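Side-chain contacts in 3-carboxy-cis,cis-muconate cycloisomerase (Acinetobacter calcoaceticus, PDB 1Q5N), which is a bacterial cycloisomerase of the fumarase/aspartase-like lyase family, a largely helical enzyme assembled from four copies of one chain: residues A33-A36 / L37-Q41; I47-S50 / A51-V54; I164-G167 / H168-A171; R256-S259 / L260-T264. All coordinates share one frame; numbering follows the deposited sequence.

In the fold
The four contacts are local ones, in two pairs on opposite sides of the centre of an elongated, mostly helical chain. Contacts 1 and 2, on the consecutive helices 23-43 and 49-59, have centres about 10 Å apart and touch, Ile47 CD1 lying 3.6 Å from Ala38 O. Contacts 3 and 4 have centres about 15 Å apart and meet where Lys169 NZ comes to 3.9 Å from Asp257 OD2, a long and weak approach of opposite charges. Between the two pairs the separation is large; the centres of contacts 1 and 4 are about 53 Å apart. No other subunit touches contact 1 or 2, whereas contacts 3 and 4 both meet the second subunit.

Contact 1. Residues A33-A36 / L37-Q41; sequences AEVA and LAQAQ. Unlike the reference sequence in segment 37-41: Ala40 (reference Gln).
Glu34 and Leu37 lie side by side on one flank of the long alpha-helix 23-43, part of the mostly helical lyase-family fold, while Val35 and Gln39 run alongside each other on another flank. The backbone beneath them is regular: Leu37, Ala38, Gln39 and Ala40 each donate their N-H to the carbonyl four residues earlier. The bond from Ala40 N to Ala36 O measures 2.8 Å, and the one from Gln39 N to Val35 O is the straightest of the four, at 168°.

Glu34 and Leu37 are buried. Leu37 CB sits 3.3 Å from Glu34 O, and its CD2 methyl comes to 4.1 Å from Glu34 OE1. The Glu34 chain is bent at its second torsion (chi2 -70°), and the other carboxylate oxygen, OE2, is hydrogen-bonded to His105 ND1, so this buried acid has a polar partner. Phe85, Val86 and Leu89 of helix 82-94 pack against its side chain. The small side chains of Ala33, Ala36 and Ala40 present a low surface to helix 210-221, meeting Tyr217, Leu221 and Ala216 respectively.

The Val35 and Gln39 flank is the more open to solvent, both residues being partly exposed, although Ala59 and Gln56 of helix 49-59 touch them. Gln39 leaves the backbone with CG anti to its carbonyl carbon (chi1 -73°), which directs the chain back along the helix over the preceding turn. Its CG thereby comes to 3.4 Å from Val35 O, the oxygen that also accepts Gln39 N.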
# COMPACT_ATOMS: atom_id res chain seq x y z
N ALA A 33 -12.87 26.34 17.05
CA ALA A 33 -12.01 25.82 18.11
C ALA A 33 -11.42 26.97 19.00
O ALA A 33 -11.28 26.81 20.23
CB ALA A 33 -10.86 25.01 17.52
N GLU A 34 -11.02 28.08 18.36
CA GLU A 34 -10.46 29.22 19.08
C GLU A 34 -11.51 29.87 20.00
O GLU A 34 -11.23 30.18 21.17
CB GLU A 34 -9.90 30.24 18.08
CG GLU A 34 -8.63 29.77 17.36
CD GLU A 34 -7.41 29.70 18.26
OE1 GLU A 34 -7.50 29.95 19.48
OE2 GLU A 34 -6.33 29.39 17.75
N VAL A 35 -12.74 30.01 19.48
CA VAL A 35 -13.85 30.56 20.24
C VAL A 35 -14.12 29.68 21.44
O VAL A 35 -14.24 30.18 22.54
CB VAL A 35 -15.14 30.63 19.39
CG1 VAL A 35 -16.32 31.02 20.25
CG2 VAL A 35 -14.97 31.63 18.29
N ALA A 36 -14.20 28.37 21.25
CA ALA A 36 -14.51 27.50 22.37
C ALA A 36 -13.45 27.59 23.45
O ALA A 36 -13.75 27.48 24.65
CB ALA A 36 -14.67 26.06 21.90
N LEU A 37 -12.19 27.77 23.02
CA LEU A 37 -11.06 27.87 23.93
C LEU A 37 -11.15 29.14 24.83
O LEU A 37 -10.89 29.06 26.03
CB LEU A 37 -9.74 27.92 23.13
CG LEU A 37 -8.49 28.04 24.02
CD1 LEU A 37 -8.39 26.82 24.91
CD2 LEU A 37 -7.24 28.18 23.18
N ALA A 38 -11.48 30.28 24.22
CA ALA A 38 -11.62 31.54 24.92
C ALA A 38 -12.81 31.43 25.86
O ALA A 38 -12.72 31.85 27.02
CB ALA A 38 -11.84 32.66 23.93
N GLN A 39 -13.90 30.85 25.40
CA GLN A 39 -15.05 30.69 26.26
C GLN A 39 -14.80 29.79 27.44
O GLN A 39 -15.22 30.10 28.55
CB GLN A 39 -16.23 30.15 25.49
CG GLN A 39 -16.86 31.14 24.56
CD GLN A 39 -18.16 30.58 23.98
OE1 GLN A 39 -19.25 31.15 24.21
NE2 GLN A 39 -18.07 29.46 23.23
N ALA A 40 -14.12 28.67 27.21
CA ALA A 40 -13.85 27.73 28.30
C ALA A 40 -12.95 28.36 29.32
O ALA A 40 -13.12 28.13 30.51
CB ALA A 40 -13.23 26.46 27.77
N GLN A 41 -11.99 29.16 28.86
CA GLN A 41 -11.05 29.82 29.76
C GLN A 41 -11.72 30.93 30.59
O GLN A 41 -11.44 31.06 31.78
CB GLN A 41 -9.84 30.37 29.00
CG GLN A 41 -8.97 29.28 28.48
CD GLN A 41 -7.83 29.78 27.60
OE1 GLN A 41 -7.92 30.84 26.98
NE2 GLN A 41 -6.75 28.99 27.54

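Contact 2. Residues I47-S50 / A51-V54; sequences IPQS and AATV. Unlike the reference sequence in segment 51-54: Thr53 (reference Asn), Val54 (reference Cys).
Gln49 reaches forward over the first turn of helix 49-59 to Thr53, its amide nitrogen NE2 donating to the hydroxyl OG1 at 3.2 Å. The conformation of the glutamine makes this possible: CG stands anti to the backbone N (chi1 176°), and a bend at the second torsion (chi2 61°) brings the amide round toward the following turn. The two side chains cross obliquely. Thr53 OG1 lies almost in the amide plane, and the bond is fairly straight, 157° at the hydrogen. Thr53 contributes by placing OG1 beside its own backbone N, from where it faces the glutamine, while CG2 takes the position anti to that nitrogen. Gln49 NE2 also passes 4.0 Å from Ala52 CB.

Pro48 holds the N-cap position. Its ring lies against the opening turn, with CG 4.0 Å from Ala51 CB, and its carbonyl oxygen receives a weak bond from Ala52 N, 3.4 Å from Pro48 O. The next two bonds, Thr53 N to Gln49 O and Val54 N to Ser50 O, are both 3.2 Å long and continue the helix.

Ile47 extends CD1 to 4.5 Å from Ala52 CB. The turn thus has one side laid on helix 23-43, where Gln41 meets Ile47 and Ala42 touches Gln49 and Ala52, and another covered by the loop residue Tyr103, which packs on Ile47, Pro48 and Ala51.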
# COMPACT_ATOMS: atom_id res chain seq x y z
N ILE A 47 -9.12 33.67 31.72
CA ILE A 47 -9.02 34.94 31.01
C ILE A 47 -10.31 35.68 31.32
O ILE A 47 -11.32 35.06 31.68
CB ILE A 47 -8.86 34.83 29.46
CG1 ILE A 47 -10.15 34.31 28.84
CG2 ILE A 47 -7.62 34.01 29.12
CD1 ILE A 47 -10.19 34.39 27.35
N PRO A 48 -10.28 37.02 31.21
CA PRO A 48 -11.49 37.81 31.50
C PRO A 48 -12.65 37.56 30.57
O PRO A 48 -12.48 37.50 29.35
CB PRO A 48 -10.99 39.25 31.42
CG PRO A 48 -9.83 39.16 30.44
CD PRO A 48 -9.15 37.87 30.80
N GLN A 49 -13.82 37.41 31.17
CA GLN A 49 -15.04 37.17 30.44
C GLN A 49 -15.21 38.23 29.38
O GLN A 49 -15.84 38.00 28.35
CB GLN A 49 -16.25 37.22 31.36
CG GLN A 49 -17.55 37.08 30.59
CD GLN A 49 -17.66 35.74 29.84
OE1 GLN A 49 -17.50 34.66 30.46
NE2 GLN A 49 -17.94 35.79 28.52
N SER A 50 -14.65 39.39 29.64
CA SER A 50 -14.78 40.47 28.69
C SER A 50 -14.13 40.09 27.35
O SER A 50 -14.76 40.19 26.30
CB SER A 50 -14.12 41.73 29.25
OG SER A 50 -13.33 42.37 28.26
N ALA A 51 -12.87 39.64 27.40
CA ALA A 51 -12.11 39.26 26.20
C ALA A 51 -12.81 38.15 25.40
O ALA A 51 -12.92 38.24 24.18
CB ALA A 51 -10.70 38.82 26.59
N ALA A 52 -13.31 37.13 26.11
CA ALA A 52 -14.02 36.02 25.49
C ALA A 52 -15.20 36.53 24.67
O ALA A 52 -15.44 36.05 23.55
CB ALA A 52 -14.52 35.05 26.54
N THR A 53 -15.93 37.50 25.22
CA THR A 53 -17.09 38.03 24.50
C THR A 53 -16.69 38.79 23.23
O THR A 53 -17.38 38.69 22.22
CB THR A 53 -17.97 38.94 25.43
OG1 THR A 53 -18.65 38.12 26.39
CG2 THR A 53 -19.04 39.66 24.63
N VAL A 54 -15.60 39.54 23.27
CA VAL A 54 -15.14 40.25 22.09
C VAL A 54 -14.65 39.27 21.01
O VAL A 54 -14.91 39.44 19.81
CB VAL A 54 -14.01 41.19 22.46
CG1 VAL A 54 -13.28 41.66 21.21
CG2 VAL A 54 -14.57 42.37 23.24

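Contact 3. Residues I164-G167 / H168-A171; sequences ITLG and HKLA
Thr165 carries the chain from strand 163-165 into helix 166-191, and His168 N is gripped by both oxygens of Thr165: the carbonyl O at 2.9 Å, approached from well above the carbonyl plane, and the hydroxyl OG1 at 3.1 Å. The hydroxyl gets there by standing between its backbone N and carbonyl carbon (chi1 68°), the crowded position for a side chain, and it is also hydrogen-bonded to Arg148 O. Both bonds to His168 N are bent, at 131° for the carbonyl and 139° for the hydroxyl.

This is an N-cap at a strand-to-helix junction: Ile164 still pairs through its backbone with Met152 in the three-stranded antiparallel sheet. Regular helix bonding follows, from Leu170 N to Leu166 O (3.1 Å) and from Ala171 N to Gly167 O (2.8 Å).

Leu166 and Leu170 meet one turn apart, with Leu166 CG 3.8 Å from Leu170 CD1. On another side Ile164 crosses the stem of Lys169 at about a right angle, its CD1 methyl 3.9 Å from Lys169 CG and 4.1 Å from Lys169 CE. The ammonium end goes on to another chain, forming a salt bridge with Glu318 and a hydrogen bond with His317, both of the second subunit. The ring of His168 leads away from the turn toward helix 438-447, where NE2 is hydrogen-bonded to Gln441 OE1 and Ile438 packs beside it.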
# COMPACT_ATOMS: atom_id res chain seq x y z
N ILE A 164 -29.60 -19.54 -6.72
CA ILE A 164 -29.77 -18.76 -5.45
C ILE A 164 -30.93 -17.81 -5.81
O ILE A 164 -31.62 -18.06 -6.81
CB ILE A 164 -28.51 -17.88 -5.06
CG1 ILE A 164 -28.18 -16.87 -6.19
CG2 ILE A 164 -27.32 -18.78 -4.79
CD1 ILE A 164 -27.18 -15.78 -5.79
N THR A 165 -31.21 -16.78 -5.00
CA THR A 165 -32.22 -15.79 -5.41
C THR A 165 -31.53 -14.43 -5.30
O THR A 165 -30.57 -14.26 -4.53
CB THR A 165 -33.51 -15.76 -4.53
OG1 THR A 165 -33.18 -15.29 -3.22
CG2 THR A 165 -34.16 -17.19 -4.43
N LEU A 166 -31.98 -13.47 -6.08
CA LEU A 166 -31.41 -12.16 -6.05
C LEU A 166 -31.57 -11.62 -4.63
O LEU A 166 -30.69 -10.96 -4.11
CB LEU A 166 -32.13 -11.26 -7.04
CG LEU A 166 -31.79 -9.77 -6.90
CD1 LEU A 166 -30.30 -9.63 -7.11
CD2 LEU A 166 -32.56 -8.91 -7.94
N GLY A 167 -32.70 -11.93 -4.01
CA GLY A 167 -32.94 -11.47 -2.66
C GLY A 167 -31.86 -11.95 -1.72
O GLY A 167 -31.53 -11.28 -0.74
N HIS A 168 -31.30 -13.14 -1.96
CA HIS A 168 -30.24 -13.58 -1.05
C HIS A 168 -28.95 -12.67 -1.18
O HIS A 168 -28.34 -12.33 -0.18
CB HIS A 168 -29.90 -15.02 -1.31
CG HIS A 168 -29.05 -15.62 -0.25
ND1 HIS A 168 -27.96 -16.41 -0.53
CD2 HIS A 168 -29.16 -15.60 1.11
CE1 HIS A 168 -27.43 -16.85 0.60
NE2 HIS A 168 -28.15 -16.38 1.61
N LYS A 169 -28.54 -12.29 -2.40
CA LYS A 169 -27.41 -11.38 -2.55
C LYS A 169 -27.73 -10.07 -1.80
O LYS A 169 -26.88 -9.54 -1.07
CB LYS A 169 -27.18 -11.02 -4.03
CG LYS A 169 -26.57 -12.08 -4.90
CD LYS A 169 -26.31 -11.48 -6.27
CE LYS A 169 -25.39 -12.35 -7.12
NZ LYS A 169 -24.00 -12.51 -6.59
N LEU A 170 -28.95 -9.56 -1.98
CA LEU A 170 -29.37 -8.31 -1.33
C LEU A 170 -29.37 -8.43 0.20
O LEU A 170 -28.97 -7.48 0.91
CB LEU A 170 -30.75 -7.87 -1.84
CG LEU A 170 -30.68 -7.37 -3.30
CD1 LEU A 170 -32.08 -7.34 -3.95
CD2 LEU A 170 -30.10 -5.99 -3.27
N ALA A 171 -29.78 -9.60 0.72
CA ALA A 171 -29.78 -9.76 2.17
C ALA A 171 -28.33 -9.78 2.69
O ALA A 171 -28.03 -9.22 3.76
CB ALA A 171 -30.53 -11.06 2.57

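Contact 4. Residues R256-S259 / L260-T264; sequences RDWS and LMMQT
Leu260 folds back over the last turn of helix 235-261, its CG 3.3 Å from Arg256 O and its CD1 4.0 Å from Arg256 CD. That placement follows from CG standing beside its own backbone N (chi1 -80°). Arg256, whose chain it crosses at a slant, ends in a salt bridge to Glu316 of the second subunit, and Leu260 itself packs on Leu260 of the third.

Ser259 turns its hydroxyl back into the helix, to Ala255 O, while Ser259 O receives Met262 N in a weak bond of 3.2 Å that spans three residues.

Trp258 meets Met262 in a Met-aromatic contact. Met262 SD lies at the edge of the indole, near its plane, 5.5 Å from the centroid of the five-membered ring and 4.4 Å from Trp258 CD1.

Beyond the helix, Leu260 O accepts two hydrogen bonds from Gln263, one from its backbone N and one from its NE2, the latter at 2.9 Å, in the carbonyl plane and on a lone pair. Gln263 NE2 also bonds Gln263 OE1 of the third subunit, so one amide both satisfies a carbonyl near the helix end and joins two chains.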
# COMPACT_ATOMS: atom_id res chain seq x y z
N ARG A 256 -18.59 -4.69 -8.07
CA ARG A 256 -18.01 -5.75 -8.90
C ARG A 256 -19.17 -6.65 -9.37
O ARG A 256 -19.26 -6.97 -10.54
CB ARG A 256 -16.98 -6.58 -8.11
CG ARG A 256 -16.47 -7.91 -8.76
CD ARG A 256 -15.83 -7.75 -10.15
NE ARG A 256 -14.85 -6.68 -10.25
CZ ARG A 256 -13.63 -6.70 -9.70
NH1 ARG A 256 -13.22 -7.76 -8.98
NH2 ARG A 256 -12.80 -5.68 -9.93
N ASP A 257 -20.04 -7.04 -8.45
CA ASP A 257 -21.17 -7.92 -8.78
C ASP A 257 -22.20 -7.34 -9.79
O ASP A 257 -22.51 -8.00 -10.79
CB ASP A 257 -21.92 -8.38 -7.50
CG ASP A 257 -21.11 -9.36 -6.68
OD1 ASP A 257 -20.06 -9.85 -7.15
OD2 ASP A 257 -21.51 -9.65 -5.55
N TRP A 258 -22.69 -6.11 -9.56
CA TRP A 258 -23.68 -5.64 -10.48
C TRP A 258 -23.09 -5.33 -11.85
O TRP A 258 -23.78 -5.50 -12.87
CB TRP A 258 -24.52 -4.46 -9.89
CG TRP A 258 -23.92 -3.08 -9.98
CD1 TRP A 258 -23.64 -2.40 -11.12
CD2 TRP A 258 -23.60 -2.19 -8.90
NE1 TRP A 258 -23.17 -1.15 -10.84
CE2 TRP A 258 -23.14 -0.98 -9.48
CE3 TRP A 258 -23.66 -2.29 -7.50
CZ2 TRP A 258 -22.74 0.14 -8.71
CZ3 TRP A 258 -23.26 -1.18 -6.73
CH2 TRP A 258 -22.80 0.02 -7.35
N SER A 259 -21.81 -4.95 -11.93
CA SER A 259 -21.28 -4.68 -13.29
C SER A 259 -21.06 -6.02 -14.00
O SER A 259 -21.13 -6.09 -15.22
CB SER A 259 -19.98 -3.84 -13.24
OG SER A 259 -18.93 -4.47 -12.54
N LEU A 260 -20.77 -7.09 -13.26
CA LEU A 260 -20.61 -8.39 -13.91
C LEU A 260 -22.02 -8.82 -14.43
O LEU A 260 -22.15 -9.46 -15.49
CB LEU A 260 -20.10 -9.46 -12.94
CG LEU A 260 -18.59 -9.45 -12.66
CD1 LEU A 260 -18.28 -10.53 -11.64
CD2 LEU A 260 -17.79 -9.69 -13.96
N MET A 261 -23.05 -8.47 -13.67
CA MET A 261 -24.41 -8.84 -14.06
C MET A 261 -24.91 -7.98 -15.24
O MET A 261 -25.93 -8.28 -15.82
CB MET A 261 -25.36 -8.76 -12.85
CG MET A 261 -25.07 -9.83 -11.81
SD MET A 261 -26.03 -9.63 -10.23
CE MET A 261 -27.46 -10.17 -10.77
N MET A 262 -24.19 -6.92 -15.55
CA MET A 262 -24.53 -6.06 -16.66
C MET A 262 -23.78 -6.45 -17.93
O MET A 262 -23.99 -5.80 -18.97
CB MET A 262 -24.16 -4.60 -16.36
CG MET A 262 -25.25 -3.76 -15.86
SD MET A 262 -24.73 -2.07 -15.42
CE MET A 262 -24.93 -1.21 -16.98
N GLN A 263 -22.88 -7.44 -17.87
CA GLN A 263 -22.18 -7.82 -19.13
C GLN A 263 -23.25 -8.15 -20.19
O GLN A 263 -24.30 -8.73 -19.88
CB GLN A 263 -21.27 -9.04 -18.94
CG GLN A 263 -20.09 -8.77 -18.02
CD GLN A 263 -19.37 -10.06 -17.64
OE1 GLN A 263 -18.42 -10.44 -18.31
NE2 GLN A 263 -19.83 -10.75 -16.58
N THR A 264 -22.98 -7.77 -21.43
CA THR A 264 -23.93 -8.00 -22.51
C THR A 264 -24.48 -9.43 -22.56
O THR A 264 -25.67 -9.65 -22.79
CB THR A 264 -23.27 -7.67 -23.88
OG1 THR A 264 -22.65 -6.37 -23.81
CG2 THR A 264 -24.33 -7.66 -25.02